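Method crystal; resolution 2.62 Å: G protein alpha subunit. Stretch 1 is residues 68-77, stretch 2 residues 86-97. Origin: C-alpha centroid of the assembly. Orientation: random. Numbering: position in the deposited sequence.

Stretch 1 (68-77) KYQPKSKEFT
Stretch 2 86-97: FSPELVGDVEAL

Stretch 1 is mostly loop, with a short 3-10 segment at Lys74 and Glu75. Tyr69, Gln70 and Pro71 are extended, at phi/psi -74/147, -129/113 and -54/136. Ser73 is also extended (-61/150), and its O accepts a 3.3 Å bond from Phe76 N. Stretch 2 begins extended at Phe86 and Ser87 (-61/147, -62/153) and is helical through Leu97, and the helix continues beyond it. Leu90 N bonds Ser87 O at 3.1 Å, and Leu97 N bonds Asp93 O at 2.8 Å. The stretches run antiparallel. CA-CA distances are 6.4 Å for Tyr69-Leu97, 5.8 Å for Pro71-Asp93 and 5.3 Å for Ser73-Glu89. The contact buries 665 Å² in total.

Asp93 (chi1 p, 61°) points toward the loop. Asp93 OD2 accepts a hydrogen bond from Ser73 OG at 2.9 Å; Ser73 is also p. Weak backbone bonds also reach Asp93 OD2, from Ser73 N at 3.4 Å and Lys72 N at 3.3 Å. One carboxylate oxygen thus gathers three donors from adjacent residues.

Glu75 (chi1 m, chi2 p) holds the start of stretch 2 with both carboxylate oxygens. Ser87 N donates to Glu75 OE1 at 3.1 Å, nearly linear at 171°. Ser87 OG (chi1 p) donates to Glu75 OE2 at 2.7 Å.

The Phe76 (chi1 m, chi2 -63°) CA-to-CB bond points toward stretch 2, and its ring packs on Leu90, Val94 and Leu97, with Asp93 OD2 at the edge, 3.8 Å from Phe76 CD2. Leu97 CD1 lies over one face of the Phe76 ring, 4.2 Å from its centroid. Leu90 CD2 is 3.5 Å from Phe76 CE2. Val94 CG2 sits at the edge, 4.0 Å from Phe76 CZ.

Tyr69 (chi1 t, chi2 76°) packs on Ala96 and Leu97. Ala96 CB lies over one face of the Tyr69 ring, 3.5 Å from its centroid and 10° off the normal. Leu97 (chi1 m, chi2 t) brings CD2 to the ring edge, 3.7 Å from Tyr69 CD2. The same Leu97 CD2 is 4.1 Å from Pro71 CG.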

ATOM      1  N   LYS A  68      16.309  24.548  13.293  1.00 62.70           N
ATOM      2  CA  LYS A  68      17.624  24.886  13.810  1.00 67.35           C
ATOM      3  C   LYS A  68      18.639  24.670  12.700  1.00 66.34           C
ATOM      4  O   LYS A  68      19.424  25.561  12.378  1.00 68.46           O
ATOM      5  CB  LYS A  68      17.983  24.011  15.013  1.00 69.31           C
ATOM      6  CG  LYS A  68      17.745  24.664  16.360  1.00 73.26           C
ATOM      7  CD  LYS A  68      17.790  23.632  17.484  1.00 80.84           C
ATOM      8  CE  LYS A  68      19.141  22.917  17.552  1.00 85.26           C
ATOM      9  NZ  LYS A  68      19.057  21.612  18.287  1.00 85.75           N
ATOM     10  N   TYR A  69      18.605  23.481  12.107  1.00 59.94           N
ATOM     11  CA  TYR A  69      19.611  23.091  11.128  1.00 56.18           C
ATOM     12  C   TYR A  69      19.425  23.781   9.789  1.00 61.43           C
ATOM     13  O   TYR A  69      18.301  24.052   9.370  1.00 65.02           O
ATOM     14  CB  TYR A  69      19.586  21.585  10.928  1.00 52.42           C
ATOM     15  CG  TYR A  69      20.623  21.103   9.964  1.00 54.79           C
ATOM     16  CD1 TYR A  69      21.960  21.007  10.345  1.00 54.24           C
ATOM     17  CD2 TYR A  69      20.275  20.735   8.671  1.00 57.54           C
ATOM     18  CE1 TYR A  69      22.926  20.564   9.457  1.00 55.56           C
ATOM     19  CE2 TYR A  69      21.234  20.289   7.777  1.00 58.12           C
ATOM     20  CZ  TYR A  69      22.558  20.206   8.177  1.00 55.96           C
ATOM     21  OH  TYR A  69      23.507  19.770   7.289  1.00 52.28           O
ATOM     22  N   GLN A  70      20.534  24.050   9.110  1.00 61.64           N
ATOM     23  CA  GLN A  70      20.494  24.664   7.789  1.00 59.48           C
ATOM     24  C   GLN A  70      21.330  23.857   6.796  1.00 55.04           C
ATOM     25  O   GLN A  70      22.549  23.796   6.915  1.00 49.63           O
ATOM     26  CB  GLN A  70      20.996  26.104   7.860  1.00 64.56           C
ATOM     27  CG  GLN A  70      21.340  26.709   6.506  1.00 70.66           C
ATOM     28  CD  GLN A  70      21.761  28.171   6.599  1.00 74.48           C
ATOM     29  OE1 GLN A  70      21.703  28.788   7.670  1.00 72.19           O
ATOM     30  NE2 GLN A  70      22.184  28.733   5.467  1.00 73.98           N
ATOM     31  N   PRO A  71      20.664  23.233   5.809  1.00 56.04           N
ATOM     32  CA  PRO A  71      21.277  22.367   4.793  1.00 59.15           C
ATOM     33  C   PRO A  71      22.410  23.056   4.047  1.00 65.13           C
ATOM     34  O   PRO A  71      22.283  24.204   3.648  1.00 66.67           O
ATOM     35  CB  PRO A  71      20.126  22.089   3.818  1.00 55.23           C
ATOM     36  CG  PRO A  71      18.892  22.326   4.599  1.00 52.35           C
ATOM     37  CD  PRO A  71      19.215  23.389   5.599  1.00 53.39           C
ATOM     38  N   LYS A  72      23.507  22.337   3.853  1.00 74.74           N
ATOM     39  CA  LYS A  72      24.651  22.847   3.111  1.00 79.99           C
ATOM     40  C   LYS A  72      24.592  22.413   1.644  1.00 77.06           C
ATOM     41  O   LYS A  72      24.902  23.192   0.742  1.00 83.36           O
ATOM     42  CB  LYS A  72      25.946  22.343   3.759  1.00 84.56           C
ATOM     43  CG  LYS A  72      26.049  22.644   5.250  1.00 88.81           C
ATOM     44  CD  LYS A  72      25.917  24.144   5.518  1.00 94.90           C
ATOM     45  CE  LYS A  72      27.036  24.927   4.848  1.00101.77           C
ATOM     46  NZ  LYS A  72      26.859  26.394   5.009  1.00105.86           N
ATOM     47  N   SER A  73      24.162  21.174   1.426  1.00 65.62           N
ATOM     48  CA  SER A  73      24.249  20.504   0.130  1.00 57.29           C
ATOM     49  C   SER A  73      23.496  21.141  -1.046  1.00 53.31           C
ATOM     50  O   SER A  73      22.460  21.775  -0.886  1.00 52.85           O
ATOM     51  CB  SER A  73      23.844  19.019   0.268  1.00 55.86           C
ATOM     52  OG  SER A  73      22.491  18.861   0.690  1.00 50.28           O
ATOM     53  N   LYS A  74      24.059  20.933  -2.231  1.00 59.62           N
ATOM     54  CA  LYS A  74      23.461  21.282  -3.511  1.00 60.96           C
ATOM     55  C   LYS A  74      21.997  20.892  -3.586  1.00 61.77           C
ATOM     56  O   LYS A  74      21.178  21.633  -4.128  1.00 62.45           O
ATOM     57  CB  LYS A  74      24.194  20.539  -4.638  1.00 62.68           C
ATOM     58  CG  LYS A  74      25.712  20.483  -4.513  1.00 67.15           C
ATOM     59  CD  LYS A  74      26.291  19.435  -5.466  1.00 74.24           C
ATOM     60  CE  LYS A  74      27.816  19.279  -5.310  1.00 77.10           C
ATOM     61  NZ  LYS A  74      28.377  18.156  -6.144  1.00 75.90           N
ATOM     62  N   GLU A  75      21.679  19.714  -3.054  1.00 61.19           N
ATOM     63  CA  GLU A  75      20.353  19.108  -3.222  1.00 55.65           C
ATOM     64  C   GLU A  75      19.184  19.893  -2.613  1.00 53.31           C
ATOM     65  O   GLU A  75      18.067  19.849  -3.139  1.00 49.45           O
ATOM     66  CB  GLU A  75      20.347  17.664  -2.719  1.00 51.45           C
ATOM     67  CG  GLU A  75      20.907  16.659  -3.729  1.00 59.73           C
ATOM     68  CD  GLU A  75      22.438  16.503  -3.668  1.00 59.31           C
ATOM     69  OE1 GLU A  75      22.980  15.764  -4.524  1.00 52.90           O
ATOM     70  OE2 GLU A  75      23.081  17.111  -2.774  1.00 54.69           O
ATOM     71  N   PHE A  76      19.442  20.615  -1.523  1.00 51.65           N
ATOM     72  CA  PHE A  76      18.394  21.367  -0.841  1.00 48.01           C
ATOM     73  C   PHE A  76      18.499  22.880  -1.053  1.00 57.83           C
ATOM     74  O   PHE A  76      18.089  23.659  -0.195  1.00 63.47           O
ATOM     75  CB  PHE A  76      18.369  21.025   0.654  1.00 43.64           C
ATOM     76  CG  PHE A  76      18.146  19.572   0.929  1.00 44.16           C
ATOM     77  CD1 PHE A  76      16.969  18.956   0.544  1.00 45.29           C
ATOM     78  CD2 PHE A  76      19.118  18.812   1.552  1.00 47.75           C
ATOM     79  CE1 PHE A  76      16.767  17.605   0.777  1.00 48.79           C
ATOM     80  CE2 PHE A  76      18.922  17.466   1.791  1.00 46.24           C
ATOM     81  CZ  PHE A  76      17.742  16.863   1.404  1.00 49.01           C
ATOM     82  N   THR A  77      19.042  23.285  -2.198  1.00 62.67           N
ATOM     83  CA  THR A  77      19.068  24.691  -2.604  1.00 62.96           C
ATOM     84  C   THR A  77      18.377  24.870  -3.963  1.00 70.06           C
ATOM     85  O   THR A  77      18.503  25.914  -4.603  1.00 74.55           O
ATOM     86  CB  THR A  77      20.504  25.207  -2.725  1.00 61.82           C
ATOM     87  OG1 THR A  77      21.111  24.645  -3.894  1.00 65.51           O
ATOM     88  CG2 THR A  77      21.322  24.841  -1.480  1.00 57.96           C
ATOM     89  N   PHE A  86      24.827  11.437  -5.398  1.00 55.99           N
ATOM     90  CA  PHE A  86      24.583  12.477  -4.403  1.00 49.93           C
ATOM     91  C   PHE A  86      25.859  13.255  -4.100  1.00 54.67           C
ATOM     92  O   PHE A  86      26.961  12.687  -4.108  1.00 59.37           O
ATOM     93  CB  PHE A  86      24.086  11.864  -3.092  1.00 43.46           C
ATOM     94  CG  PHE A  86      22.686  11.322  -3.148  1.00 49.42           C
ATOM     95  CD1 PHE A  86      21.655  12.062  -3.693  1.00 53.80           C
ATOM     96  CD2 PHE A  86      22.390  10.084  -2.593  1.00 49.38           C
ATOM     97  CE1 PHE A  86      20.363  11.556  -3.719  1.00 51.69           C
ATOM     98  CE2 PHE A  86      21.101   9.582  -2.605  1.00 46.95           C
ATOM     99  CZ  PHE A  86      20.087  10.317  -3.168  1.00 47.86           C
ATOM    100  N   SER A  87      25.708  14.545  -3.811  1.00 51.97           N
ATOM    101  CA  SER A  87      26.814  15.342  -3.308  1.00 56.51           C
ATOM    102  C   SER A  87      27.257  14.750  -1.980  1.00 56.90           C
ATOM    103  O   SER A  87      26.472  14.129  -1.287  1.00 58.01           O
ATOM    104  CB  SER A  87      26.396  16.806  -3.133  1.00 58.22           C
ATOM    105  OG  SER A  87      25.615  17.001  -1.965  1.00 53.37           O
ATOM    106  N   PRO A  88      28.525  14.941  -1.624  1.00 62.07           N
ATOM    107  CA  PRO A  88      29.070  14.315  -0.412  1.00 63.64           C
ATOM    108  C   PRO A  88      28.325  14.705   0.861  1.00 59.99           C
ATOM    109  O   PRO A  88      28.248  13.909   1.802  1.00 55.08           O
ATOM    110  CB  PRO A  88      30.523  14.818  -0.369  1.00 67.46           C
ATOM    111  CG  PRO A  88      30.593  15.945  -1.366  1.00 70.43           C
ATOM    112  CD  PRO A  88      29.545  15.672  -2.392  1.00 67.06           C
ATOM    113  N   GLU A  89      27.769  15.911   0.876  1.00 60.75           N
ATOM    114  CA  GLU A  89      27.078  16.429   2.055  1.00 58.93           C
ATOM    115  C   GLU A  89      25.595  16.039   2.154  1.00 48.62           C
ATOM    116  O   GLU A  89      24.939  16.324   3.158  1.00 43.64           O
ATOM    117  CB  GLU A  89      27.221  17.943   2.095  1.00 68.70           C
ATOM    118  CG  GLU A  89      27.426  18.535   0.724  1.00 82.09           C
ATOM    119  CD  GLU A  89      28.720  19.290   0.632  1.00 93.82           C
ATOM    120  OE1 GLU A  89      28.674  20.533   0.752  1.00101.22           O
ATOM    121  OE2 GLU A  89      29.779  18.644   0.456  1.00 94.95           O
ATOM    122  N   LEU A  90      25.073  15.383   1.124  1.00 49.23           N
ATOM    123  CA  LEU A  90      23.674  14.999   1.137  1.00 45.59           C
ATOM    124  C   LEU A  90      23.378  14.107   2.336  1.00 46.26           C
ATOM    125  O   LEU A  90      22.541  14.442   3.164  1.00 47.65           O
ATOM    126  CB  LEU A  90      23.263  14.335  -0.179  1.00 44.89           C
ATOM    127  CG  LEU A  90      21.779  14.037  -0.402  1.00 39.87           C
ATOM    128  CD1 LEU A  90      21.409  12.669   0.173  1.00 44.77           C
ATOM    129  CD2 LEU A  90      20.909  15.128   0.194  1.00 29.28           C
ATOM    130  N   VAL A  91      24.072  12.982   2.441  1.00 48.15           N
ATOM    131  CA  VAL A  91      23.875  12.089   3.579  1.00 48.46           C
ATOM    132  C   VAL A  91      23.814  12.850   4.909  1.00 53.25           C
ATOM    133  O   VAL A  91      22.895  12.668   5.708  1.00 53.84           O
ATOM    134  CB  VAL A  91      24.997  11.062   3.680  1.00 47.76           C
ATOM    135  CG1 VAL A  91      24.668  10.051   4.748  1.00 50.89           C
ATOM    136  CG2 VAL A  91      25.193  10.384   2.353  1.00 52.84           C
ATOM    137  N   GLY A  92      24.801  13.706   5.132  1.00 48.82           N
ATOM    138  CA  GLY A  92      24.968  14.325   6.419  1.00 41.54           C
ATOM    139  C   GLY A  92      23.784  15.170   6.797  1.00 48.69           C
ATOM    140  O   GLY A  92      23.310  15.112   7.925  1.00 56.35           O
ATOM    141  N   ASP A  93      23.289  15.972   5.867  1.00 45.80           N
ATOM    142  CA  ASP A  93      22.214  16.870   6.253  1.00 41.21           C
ATOM    143  C   ASP A  93      20.822  16.250   6.190  1.00 39.35           C
ATOM    144  O   ASP A  93      19.896  16.750   6.819  1.00 36.98           O
ATOM    145  CB  ASP A  93      22.334  18.266   5.612  1.00 50.75           C
ATOM    146  CG  ASP A  93      22.288  18.237   4.127  1.00 57.02           C
ATOM    147  OD1 ASP A  93      22.239  17.115   3.572  1.00 63.77           O
ATOM    148  OD2 ASP A  93      22.264  19.340   3.534  1.00 50.71           O
ATOM    149  N   VAL A  94      20.682  15.136   5.483  1.00 45.31           N
ATOM    150  CA  VAL A  94      19.488  14.321   5.659  1.00 45.89           C
ATOM    151  C   VAL A  94      19.371  13.854   7.118  1.00 46.11           C
ATOM    152  O   VAL A  94      18.284  13.915   7.703  1.00 45.67           O
ATOM    153  CB  VAL A  94      19.421  13.115   4.684  1.00 49.11           C
ATOM    154  CG1 VAL A  94      18.357  12.117   5.128  1.00 45.21           C
ATOM    155  CG2 VAL A  94      19.153  13.587   3.259  1.00 46.86           C
ATOM    156  N   GLU A  95      20.480  13.416   7.720  1.00 45.84           N
ATOM    157  CA  GLU A  95      20.444  12.912   9.105  1.00 48.18           C
ATOM    158  C   GLU A  95      20.193  14.011  10.130  1.00 47.58           C
ATOM    159  O   GLU A  95      19.444  13.817  11.088  1.00 53.76           O
ATOM    160  CB  GLU A  95      21.738  12.215   9.473  1.00 52.02           C
ATOM    161  CG  GLU A  95      21.950  10.889   8.834  1.00 65.67           C
ATOM    162  CD  GLU A  95      23.418  10.557   8.777  1.00 85.28           C
ATOM    163  OE1 GLU A  95      24.234  11.484   8.980  1.00 88.33           O
ATOM    164  OE2 GLU A  95      23.759   9.384   8.524  1.00 97.29           O
ATOM    165  N   ALA A  96      20.851  15.151   9.939  1.00 37.64           N
ATOM    166  CA  ALA A  96      20.614  16.333  10.766  1.00 39.42           C
ATOM    167  C   ALA A  96      19.181  16.840  10.605  1.00 41.49           C
ATOM    168  O   ALA A  96      18.503  17.117  11.588  1.00 48.61           O
ATOM    169  CB  ALA A  96      21.613  17.441  10.422  1.00 38.25           C
ATOM    170  N   LEU A  97      18.728  16.961   9.364  1.00 33.71           N
ATOM    171  CA  LEU A  97      17.367  17.399   9.103  1.00 37.61           C
ATOM    172  C   LEU A  97      16.343  16.525   9.825  1.00 43.71           C
ATOM    173  O   LEU A  97      15.460  17.030  10.512  1.00 48.02           O
ATOM    174  CB  LEU A  97      17.084  17.436   7.600  1.00 31.52           C
ATOM    175  CG  LEU A  97      17.657  18.640   6.837  1.00 36.27           C
ATOM    176  CD1 LEU A  97      17.636  18.408   5.316  1.00 37.30           C
ATOM    177  CD2 LEU A  97      16.920  19.926   7.218  1.00 31.64           C
TER